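Local coordinates for teichoic acid biosynthesis protein F (Staphylococcus epidermidis, PDB 3L7I), which probably acts in teichoic acid biosynthesis as a transferase of the GT-B type, at residues 319-324 against 340-345; 444-449 against 483-488; 508-513 against 705-710. All blocks are in the same frame, centred on the assembly; numbering follows the deposited sequence.

Contact 1: 319-324 against 340-345; sequences FRKTLR and LYDLTD. With SO4 (sulfate ion), chain E.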
loop_
_atom_site.group_PDB
_atom_site.type_symbol
_atom_site.label_atom_id
_atom_site.label_comp_id
_atom_site.label_asym_id
_atom_site.label_seq_id
_atom_site.Cartn_x
_atom_site.Cartn_y
_atom_site.Cartn_z
ATOM N N PHE A 319 1.189 -4.716 12.122
ATOM C CA PHE A 319 1.139 -4.012 10.851
ATOM C C PHE A 319 2.338 -4.368 9.988
ATOM O O PHE A 319 2.226 -4.471 8.761
ATOM C CB PHE A 319 1.089 -2.516 11.069
ATOM C CG PHE A 319 1.105 -1.733 9.803
ATOM C CD1 PHE A 319 0.003 -1.721 8.967
ATOM C CD2 PHE A 319 2.220 -1.002 9.440
ATOM C CE1 PHE A 319 0.008 -0.984 7.791
ATOM C CE2 PHE A 319 2.238 -0.260 8.273
ATOM C CZ PHE A 319 1.131 -0.249 7.444
ATOM N N ARG A 320 3.484 -4.556 10.633
ATOM C CA ARG A 320 4.687 -4.993 9.934
ATOM C C ARG A 320 4.533 -6.410 9.377
ATOM O O ARG A 320 4.805 -6.658 8.206
ATOM C CB ARG A 320 5.904 -4.910 10.852
ATOM C CG ARG A 320 6.451 -3.515 10.996
ATOM C CD ARG A 320 7.875 -3.572 11.451
ATOM N NE ARG A 320 8.014 -3.727 12.899
ATOM C CZ ARG A 320 9.055 -4.318 13.481
ATOM N NH1 ARG A 320 10.020 -4.841 12.734
ATOM N NH2 ARG A 320 9.123 -4.402 14.804
ATOM N N LYS A 321 4.101 -7.336 10.225
ATOM C CA LYS A 321 3.808 -8.690 9.785
ATOM C C LYS A 321 2.722 -8.697 8.712
ATOM O O LYS A 321 2.730 -9.507 7.793
ATOM C CB LYS A 321 3.354 -9.530 10.971
ATOM C CG LYS A 321 4.441 -9.819 11.972
ATOM C CD LYS A 321 3.821 -10.377 13.226
ATOM C CE LYS A 321 4.770 -10.321 14.396
ATOM N NZ LYS A 321 4.042 -9.743 15.567
ATOM N N THR A 322 1.781 -7.780 8.840
ATOM C CA THR A 322 0.650 -7.750 7.937
ATOM C C THR A 322 1.109 -7.383 6.532
ATOM O O THR A 322 0.715 -8.010 5.538
ATOM C CB THR A 322 -0.417 -6.753 8.456
ATOM O OG1 THR A 322 -1.262 -7.425 9.398
ATOM C CG2 THR A 322 -1.260 -6.180 7.313
ATOM N N LEU A 323 1.947 -6.353 6.457
ATOM C CA LEU A 323 2.465 -5.944 5.175
ATOM C C LEU A 323 3.317 -7.043 4.547
ATOM O O LEU A 323 3.240 -7.261 3.342
ATOM C CB LEU A 323 3.241 -4.653 5.306
ATOM C CG LEU A 323 2.714 -3.392 4.629
ATOM C CD1 LEU A 323 1.184 -3.365 4.468
ATOM C CD2 LEU A 323 3.206 -2.207 5.429
ATOM N N ARG A 324 4.095 -7.763 5.346
ATOM C CA ARG A 324 4.973 -8.766 4.765
ATOM C C ARG A 324 4.169 -9.870 4.105
ATOM O O ARG A 324 4.483 -10.335 3.005
ATOM C CB ARG A 324 5.941 -9.342 5.796
ATOM C CG ARG A 324 7.160 -10.009 5.146
ATOM C CD ARG A 324 8.427 -9.833 5.991
ATOM N NE ARG A 324 8.110 -9.937 7.421
ATOM C CZ ARG A 324 8.344 -8.982 8.324
ATOM N NH1 ARG A 324 8.939 -7.845 7.954
ATOM N NH2 ARG A 324 8.003 -9.182 9.608
ATOM N N LEU A 340 1.972 -16.077 7.115
ATOM C CA LEU A 340 0.664 -16.369 7.665
ATOM C C LEU A 340 0.798 -16.855 9.109
ATOM O O LEU A 340 0.087 -16.396 10.003
ATOM C CB LEU A 340 -0.061 -17.397 6.818
ATOM C CG LEU A 340 -1.332 -17.912 7.485
ATOM C CD1 LEU A 340 -2.240 -16.753 7.932
ATOM C CD2 LEU A 340 -2.065 -18.895 6.551
ATOM N N TYR A 341 1.733 -17.774 9.329
ATOM C CA TYR A 341 1.960 -18.350 10.648
ATOM C C TYR A 341 2.398 -17.289 11.641
ATOM O O TYR A 341 1.923 -17.271 12.768
ATOM C CB TYR A 341 3.001 -19.466 10.551
ATOM C CG TYR A 341 3.818 -19.663 11.793
ATOM C CD1 TYR A 341 3.392 -20.516 12.799
ATOM C CD2 TYR A 341 5.025 -19.010 11.954
ATOM C CE1 TYR A 341 4.135 -20.699 13.944
ATOM C CE2 TYR A 341 5.781 -19.182 13.098
ATOM C CZ TYR A 341 5.330 -20.033 14.090
ATOM O OH TYR A 341 6.075 -20.218 15.230
ATOM N N ASP A 342 3.299 -16.406 11.206
ATOM C CA ASP A 342 3.810 -15.316 12.028
ATOM C C ASP A 342 2.645 -14.400 12.424
ATOM O O ASP A 342 2.687 -13.711 13.441
ATOM C CB ASP A 342 4.888 -14.555 11.245
ATOM C CG ASP A 342 5.759 -13.648 12.131
ATOM O OD1 ASP A 342 5.918 -13.934 13.341
ATOM O OD2 ASP A 342 6.303 -12.636 11.619
ATOM N N LEU A 343 1.583 -14.417 11.630
ATOM C CA LEU A 343 0.455 -13.527 11.877
ATOM C C LEU A 343 -0.516 -14.050 12.902
ATOM O O LEU A 343 -1.014 -13.294 13.731
ATOM C CB LEU A 343 -0.316 -13.235 10.584
ATOM C CG LEU A 343 0.064 -11.924 9.894
ATOM C CD1 LEU A 343 -0.733 -11.727 8.625
ATOM C CD2 LEU A 343 -0.139 -10.772 10.853
ATOM N N THR A 344 -0.807 -15.338 12.827
ATOM C CA THR A 344 -1.901 -15.887 13.615
ATOM C C THR A 344 -1.365 -16.666 14.800
ATOM O O THR A 344 -2.120 -17.343 15.500
ATOM C CB THR A 344 -2.824 -16.795 12.765
ATOM O OG1 THR A 344 -2.122 -17.993 12.397
ATOM C CG2 THR A 344 -3.304 -16.061 11.502
ATOM N N ASP A 345 -0.063 -16.575 15.029
ATOM C CA ASP A 345 0.524 -17.335 16.113
ATOM C C ASP A 345 0.194 -16.699 17.445
ATOM O O ASP A 345 0.811 -15.727 17.841
ATOM C CB ASP A 345 2.033 -17.468 15.946
ATOM C CG ASP A 345 2.644 -18.358 16.999
ATOM O OD1 ASP A 345 1.993 -19.363 17.365
ATOM O OD2 ASP A 345 3.763 -18.046 17.468
HETATM S S SO4 E . 10.698 -3.455 9.158
HETATM O O1 SO4 E . 9.744 -3.310 8.053
HETATM O O2 SO4 E . 12.051 -3.250 8.645
HETATM O O3 SO4 E . 10.439 -2.475 10.206
HETATM O O4 SO4 E . 10.542 -4.795 9.731
#

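Contact 2: 444-449 against 483-488; sequences HGTPLK and ISPNRY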
loop_
_atom_site.group_PDB
_atom_site.type_symbol
_atom_site.label_atom_id
_atom_site.label_comp_id
_atom_site.label_asym_id
_atom_site.label_seq_id
_atom_site.Cartn_x
_atom_site.Cartn_y
_atom_site.Cartn_z
ATOM N N HIS A 444 23.775 -32.786 20.502
ATOM C CA HIS A 444 24.146 -34.046 19.884
ATOM C C HIS A 444 25.601 -34.417 20.147
ATOM O O HIS A 444 26.322 -34.796 19.223
ATOM C CB HIS A 444 23.921 -33.954 18.376
ATOM C CG HIS A 444 24.513 -32.724 17.782
ATOM N ND1 HIS A 444 23.757 -31.632 17.433
ATOM C CD2 HIS A 444 25.801 -32.383 17.552
ATOM C CE1 HIS A 444 24.549 -30.677 16.969
ATOM N NE2 HIS A 444 25.791 -31.106 17.038
ATOM N N GLY A 445 26.061 -34.299 21.381
ATOM C CA GLY A 445 27.369 -34.847 21.680
ATOM C C GLY A 445 28.354 -34.021 22.473
ATOM O O GLY A 445 28.363 -32.799 22.389
ATOM N N THR A 446 29.186 -34.717 23.242
ATOM C CA THR A 446 30.233 -34.090 24.020
ATOM C C THR A 446 31.180 -33.374 23.078
ATOM O O THR A 446 31.696 -33.990 22.146
ATOM C CB THR A 446 31.056 -35.126 24.824
ATOM O OG1 THR A 446 30.248 -35.713 25.857
ATOM C CG2 THR A 446 32.253 -34.452 25.455
ATOM N N PRO A 447 31.419 -32.070 23.312
ATOM C CA PRO A 447 32.223 -31.323 22.341
ATOM C C PRO A 447 33.691 -31.671 22.480
ATOM O O PRO A 447 34.179 -31.872 23.587
ATOM C CB PRO A 447 31.992 -29.862 22.734
ATOM C CG PRO A 447 30.847 -29.877 23.666
ATOM C CD PRO A 447 30.904 -31.194 24.373
ATOM N N LEU A 448 34.369 -31.776 21.343
ATOM C CA LEU A 448 35.818 -31.855 21.306
ATOM C C LEU A 448 36.308 -30.565 20.662
ATOM O O LEU A 448 37.290 -29.975 21.105
ATOM C CB LEU A 448 36.265 -33.057 20.489
ATOM C CG LEU A 448 37.717 -33.039 20.035
ATOM C CD1 LEU A 448 38.582 -33.619 21.122
ATOM C CD2 LEU A 448 37.888 -33.805 18.734
ATOM N N LYS A 449 35.605 -30.117 19.632
ATOM C CA LYS A 449 35.952 -28.872 18.966
ATOM C C LYS A 449 35.206 -27.672 19.585
ATOM O O LYS A 449 34.043 -27.780 19.978
ATOM C CB LYS A 449 35.649 -28.971 17.454
ATOM C CG LYS A 449 36.503 -29.995 16.674
ATOM C CD LYS A 449 35.783 -30.518 15.410
ATOM C CE LYS A 449 36.673 -31.420 14.518
ATOM N NZ LYS A 449 37.447 -30.643 13.456
ATOM N N ILE A 483 20.341 -30.808 27.572
ATOM C CA ILE A 483 20.859 -32.059 28.114
ATOM C C ILE A 483 22.375 -32.029 28.207
ATOM O O ILE A 483 23.051 -31.480 27.324
ATOM C CB ILE A 483 20.410 -33.241 27.275
ATOM C CG1 ILE A 483 18.899 -33.435 27.423
ATOM C CG2 ILE A 483 21.133 -34.500 27.694
ATOM C CD1 ILE A 483 18.411 -34.785 26.960
ATOM N N SER A 484 22.921 -32.606 29.274
ATOM C CA SER A 484 24.373 -32.722 29.384
ATOM C C SER A 484 24.824 -34.151 29.675
ATOM O O SER A 484 24.220 -34.846 30.508
ATOM C CB SER A 484 24.921 -31.780 30.455
ATOM O OG SER A 484 26.337 -31.748 30.431
ATOM N N PRO A 485 25.891 -34.592 28.985
ATOM C CA PRO A 485 26.502 -35.921 29.101
ATOM C C PRO A 485 27.487 -36.043 30.274
ATOM O O PRO A 485 27.697 -37.155 30.773
ATOM C CB PRO A 485 27.264 -36.083 27.778
ATOM C CG PRO A 485 26.854 -34.961 26.927
ATOM C CD PRO A 485 26.429 -33.855 27.840
ATOM N N ASN A 486 28.078 -34.926 30.700
ATOM C CA ASN A 486 29.124 -34.932 31.729
ATOM C C ASN A 486 29.433 -33.529 32.261
ATOM O O ASN A 486 29.041 -32.537 31.661
ATOM C CB ASN A 486 30.404 -35.585 31.187
ATOM C CG ASN A 486 30.588 -35.351 29.697
ATOM O OD1 ASN A 486 30.941 -34.254 29.259
ATOM N ND2 ASN A 486 30.334 -36.385 28.908
ATOM N N ARG A 487 30.146 -33.445 33.382
ATOM C CA ARG A 487 30.446 -32.149 33.976
ATOM C C ARG A 487 31.257 -31.279 33.036
ATOM O O ARG A 487 31.055 -30.074 32.966
ATOM C CB ARG A 487 31.175 -32.306 35.303
ATOM C CG ARG A 487 31.257 -31.005 36.064
ATOM C CD ARG A 487 29.863 -30.456 36.369
ATOM N NE ARG A 487 29.558 -30.502 37.802
ATOM C CZ ARG A 487 28.687 -31.330 38.383
ATOM N NH1 ARG A 487 27.995 -32.207 37.657
ATOM N NH2 ARG A 487 28.502 -31.271 39.704
ATOM N N TYR A 488 32.176 -31.912 32.320
ATOM C CA TYR A 488 32.981 -31.269 31.283
ATOM C C TYR A 488 32.122 -30.620 30.208
ATOM O O TYR A 488 32.379 -29.500 29.795
ATOM C CB TYR A 488 33.902 -32.319 30.689
ATOM C CG TYR A 488 34.469 -32.061 29.314
ATOM C CD1 TYR A 488 35.732 -31.514 29.156
ATOM C CD2 TYR A 488 33.771 -32.443 28.174
ATOM C CE1 TYR A 488 36.263 -31.310 27.903
ATOM C CE2 TYR A 488 34.294 -32.244 26.919
ATOM C CZ TYR A 488 35.541 -31.684 26.789
ATOM O OH TYR A 488 36.069 -31.489 25.533
#

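Contact 3: 508-513 against 705-710; sequences GYPRND and KASQYI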
loop_
_atom_site.group_PDB
_atom_site.type_symbol
_atom_site.label_atom_id
_atom_site.label_comp_id
_atom_site.label_asym_id
_atom_site.label_seq_id
_atom_site.Cartn_x
_atom_site.Cartn_y
_atom_site.Cartn_z
ATOM N N GLY A 508 22.777 -37.594 30.611
ATOM C CA GLY A 508 23.326 -38.457 29.577
ATOM C C GLY A 508 22.415 -38.460 28.372
ATOM O O GLY A 508 21.276 -38.013 28.446
ATOM N N TYR A 509 22.914 -38.955 27.248
ATOM C CA TYR A 509 22.158 -38.914 25.995
ATOM C C TYR A 509 21.145 -40.048 25.869
ATOM O O TYR A 509 21.466 -41.224 26.069
ATOM C CB TYR A 509 23.107 -38.905 24.801
ATOM C CG TYR A 509 23.768 -37.579 24.606
ATOM C CD1 TYR A 509 22.999 -36.435 24.502
ATOM C CD2 TYR A 509 25.148 -37.459 24.523
ATOM C CE1 TYR A 509 23.566 -35.203 24.327
ATOM C CE2 TYR A 509 25.737 -36.215 24.343
ATOM C CZ TYR A 509 24.930 -35.086 24.249
ATOM O OH TYR A 509 25.444 -33.816 24.077
ATOM N N PRO A 510 19.900 -39.691 25.554
ATOM C CA PRO A 510 18.910 -40.744 25.340
ATOM C C PRO A 510 19.393 -41.730 24.280
ATOM O O PRO A 510 19.117 -42.930 24.378
ATOM C CB PRO A 510 17.690 -39.957 24.851
ATOM C CG PRO A 510 17.801 -38.671 25.584
ATOM C CD PRO A 510 19.287 -38.356 25.602
ATOM N N ARG A 511 20.117 -41.216 23.284
ATOM C CA ARG A 511 20.586 -42.007 22.152
ATOM C C ARG A 511 21.618 -43.008 22.618
ATOM O O ARG A 511 21.932 -43.966 21.905
ATOM C CB ARG A 511 21.252 -41.101 21.132
ATOM C CG ARG A 511 22.311 -40.243 21.766
ATOM C CD ARG A 511 23.592 -40.245 20.992
ATOM N NE ARG A 511 23.750 -38.984 20.286
ATOM C CZ ARG A 511 24.915 -38.350 20.139
ATOM N NH1 ARG A 511 24.958 -37.188 19.480
ATOM N NH2 ARG A 511 26.031 -38.870 20.654
ATOM N N ASN A 512 22.160 -42.759 23.809
ATOM C CA ASN A 512 23.189 -43.609 24.391
ATOM C C ASN A 512 22.602 -44.727 25.251
ATOM O O ASN A 512 23.303 -45.681 25.584
ATOM C CB ASN A 512 24.195 -42.778 25.198
ATOM C CG ASN A 512 25.211 -42.041 24.317
ATOM O OD1 ASN A 512 25.335 -42.314 23.127
ATOM N ND2 ASN A 512 25.945 -41.094 24.919
ATOM N N ASP A 513 21.314 -44.613 25.580
ATOM C CA ASP A 513 20.616 -45.580 26.433
ATOM C C ASP A 513 20.971 -47.021 26.058
ATOM O O ASP A 513 21.443 -47.800 26.904
ATOM C CB ASP A 513 19.091 -45.385 26.363
ATOM C CG ASP A 513 18.572 -44.249 27.277
ATOM O OD1 ASP A 513 19.369 -43.682 28.067
ATOM O OD2 ASP A 513 17.350 -43.936 27.201
ATOM N N LYS A 705 19.018 -44.367 31.506
ATOM C CA LYS A 705 17.690 -43.886 31.858
ATOM C C LYS A 705 17.343 -42.496 31.271
ATOM O O LYS A 705 16.425 -41.833 31.720
ATOM C CB LYS A 705 17.518 -43.913 33.384
ATOM C CG LYS A 705 17.300 -45.332 33.963
ATOM C CD LYS A 705 17.611 -45.439 35.484
ATOM C CE LYS A 705 17.369 -46.858 36.035
ATOM N NZ LYS A 705 18.331 -47.312 37.126
ATOM N N ALA A 706 18.063 -42.070 30.248
ATOM C CA ALA A 706 17.891 -40.710 29.747
ATOM C C ALA A 706 16.511 -40.458 29.112
ATOM O O ALA A 706 15.837 -39.484 29.442
ATOM C CB ALA A 706 19.017 -40.362 28.771
ATOM N N SER A 707 16.094 -41.327 28.199
ATOM C CA SER A 707 14.818 -41.141 27.528
ATOM C C SER A 707 13.680 -41.156 28.545
ATOM O O SER A 707 12.695 -40.425 28.409
ATOM C CB SER A 707 14.605 -42.212 26.473
ATOM O OG SER A 707 15.834 -42.482 25.819
ATOM N N GLN A 708 13.824 -41.987 29.571
ATOM C CA GLN A 708 12.877 -41.998 30.667
ATOM C C GLN A 708 12.801 -40.638 31.359
ATOM O O GLN A 708 11.716 -40.087 31.531
ATOM C CB GLN A 708 13.278 -43.057 31.665
ATOM C CG GLN A 708 12.501 -43.006 32.937
ATOM C CD GLN A 708 12.627 -44.302 33.697
ATOM O OE1 GLN A 708 12.348 -44.369 34.897
ATOM N NE2 GLN A 708 13.057 -45.350 32.997
ATOM N N TYR A 709 13.951 -40.093 31.748
ATOM C CA TYR A 709 13.989 -38.765 32.360
ATOM C C TYR A 709 13.275 -37.696 31.516
ATOM O O TYR A 709 12.397 -36.991 32.030
ATOM C CB TYR A 709 15.415 -38.311 32.691
ATOM C CG TYR A 709 15.427 -37.175 33.688
ATOM C CD1 TYR A 709 15.450 -37.421 35.055
ATOM C CD2 TYR A 709 15.384 -35.855 33.261
ATOM C CE1 TYR A 709 15.451 -36.385 35.968
ATOM C CE2 TYR A 709 15.380 -34.805 34.174
ATOM C CZ TYR A 709 15.412 -35.071 35.527
ATOM O OH TYR A 709 15.397 -34.018 36.431
ATOM N N ILE A 710 13.635 -37.567 30.235
ATOM C CA ILE A 710 12.929 -36.620 29.381
ATOM C C ILE A 710 11.441 -36.965 29.228
ATOM O O ILE A 710 10.582 -36.125 29.485
ATOM C CB ILE A 710 13.585 -36.435 28.004
ATOM C CG1 ILE A 710 15.000 -35.902 28.181
ATOM C CG2 ILE A 710 12.779 -35.445 27.174
ATOM C CD1 ILE A 710 15.036 -34.598 28.961
#

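Contact 1: 319-324 against 340-345
A helical hairpin at the surface brings these segments together: helix 336-344 returns nearly antiparallel to helix 316-331, and the axes of the two short helical segments approach to 9.2 Å at 154°. Lys-321, Leu-343 and Asp-342 carry the contact. In Lys-321, CG is anti to the carbonyl carbon (chi1 -69°), and the chain stays extended until it bends at chi4. This lays the methylenes across the carboxylate of Asp-342 at about a right angle, with Lys-321 CG 3.4 Å from Asp-342 OD2, while the ammonium overshoots. Lys-321 NZ therefore stays 5.1 Å from Asp-342 OD1, too far for a salt bridge. Lysine suits the site because its long methylene chain covers Asp-342 and Leu-343, while the ammonium can stay at the partly exposed surface. Asp-342 has CG anti to the backbone N, which aims the carboxylate across the groove, also toward Arg-324, whose NH2 is 4.3 Å from Asp-342 OD2, still beyond a salt bridge. Arg-324, bent at chi2 and chi3, turns a guanidinium edge toward a sulfate probably from the crystallisation liquor, NH1 3.9 Å from SO4 O4, too far for a bond. Arg-320, one helical turn earlier, holds that ion: NH1 donates to SO4 O4 at 3.0 Å, the oxygen lying in the guanidinium plane. Lys-327 and Arg-333 of the second subunit bind the same sulfate, and Phe-319 and Leu-323, facing away from the hairpin, pack on neighbouring subunits. Beside the polar pair, Leu-343 reaches obliquely across Thr-322, its CD2 methyl 3.7 Å from Lys-321 CB and 3.8 Å from Thr-322 OG1.

Contact 2: 444-449 against 483-488
In the first of the two Rossmann-like domains of the GT-B-type part, strands 438-441 and 481-484 are parallel neighbours, and the contact joins the loops that leave their C-terminal ends. Thr-446 is the hub, each branch of its side chain meeting a different partner. Its OG1, anti to the carbonyl carbon, accepts from Asn-486 ND2 at 3.1 Å; the bond is nearly straight (166°) and the hydroxyl lies in the amide plane, although the two side chains cross at about a right angle. A threonine thus offers an acceptor and a methyl from one branched carbon. Asn-486, the N-cap of helix 487-496, has further partners: ND2 also donates to Phe-698 O, and OD1 accepts from Ser-489 N. The ring of Pro-485 slides past Thr-446 in the opposite sense, CB and CG both 3.6 Å from OG1. The Thr-446 methyl, CG2, meets the edge of the Tyr-488 ring near CE2, again at about a right angle. Gly-445, just before Thr-446, has a positive phi (134°), where a side chain would collide with the preceding carbonyl. Thr-446 and Leu-448 also touch helix 626-630 of the second domain, which places the loop between the two domains, consistent with the cleft of a GT-B fold. Tyr-488, with CG anti to the backbone N, reaches across to the loop, where its OH donates to Pro-447 O at 2.7 Å, in the carbonyl plane.

Contact 3: 508-513 against 705-710
The carboxylate of Asp-513 is the flat group that holds this contact, gripped along its edge and from above. At the edge, OD1 takes the N-H of Ala-706 on its syn lone pair at 3.0 Å, and OD2 takes that of Ser-707 on its own syn lone pair at 3.1 Å. Ser-707 OG donates to OD2 from above the plane, 40° out of it and 2.5 Å away. Asp-513 CG and Ser-707 OG are each anti to their carbonyl carbons, which brings acid and hydroxyl together. Two other flat groups lie on the far side of the loop: the Tyr-509 ring has Asn-512 ND2 at its edge, and the Arg-511 guanidinium has Tyr-509 CD2 over one face, offset toward the rim. Arg-511 faces away from the helix and makes salt bridges with Asp-367 and Asp-629.

Close packing of the Ala-706 methyl on the loop backbone and the Pro-510 ring completes the contact, CB standing 3.3 Å from Gly-508 O and 3.8 Å from Pro-510 CD. A small residue fits because the backbones approach closely here, Pro-510 CA and Ala-706 CA being 4.5 Å apart. Pro-510 CB lies beside Ser-707 OG. Gly-508 adopts a positive phi that a side chain would not tolerate.

Helix 706-721 thus returns to the first Rossmann-like domain, as is usual in GT-B folds. Because three donors meet one carboxylate at the N-terminal end of a helix, the positive end of the helix dipole probably stabilises Asp-513 in its ionised form.

How the contacts relate
From the N terminus, contact 1 closes a short hairpin loop outside the Rossmann-like core, beside other subunits of the assembly. Contact 2 follows, joining the loops after two adjacent strands and closing the crossover through helix 465-476. Contact 3 spans the longest loop, from the loop after strand 504-506 round the whole second domain to the last helix. The three lie in series, none enclosing or crossing another. Contact 1 is isolated, its centre about 38 Å from the centres of the others. Contacts 2 and 3 touch: His-444 O and Arg-511 NH1 probably hydrogen-bond, Gly-445 N and Tyr-509 OH form a weak hydrogen bond, and Pro-485 packs on Tyr-509.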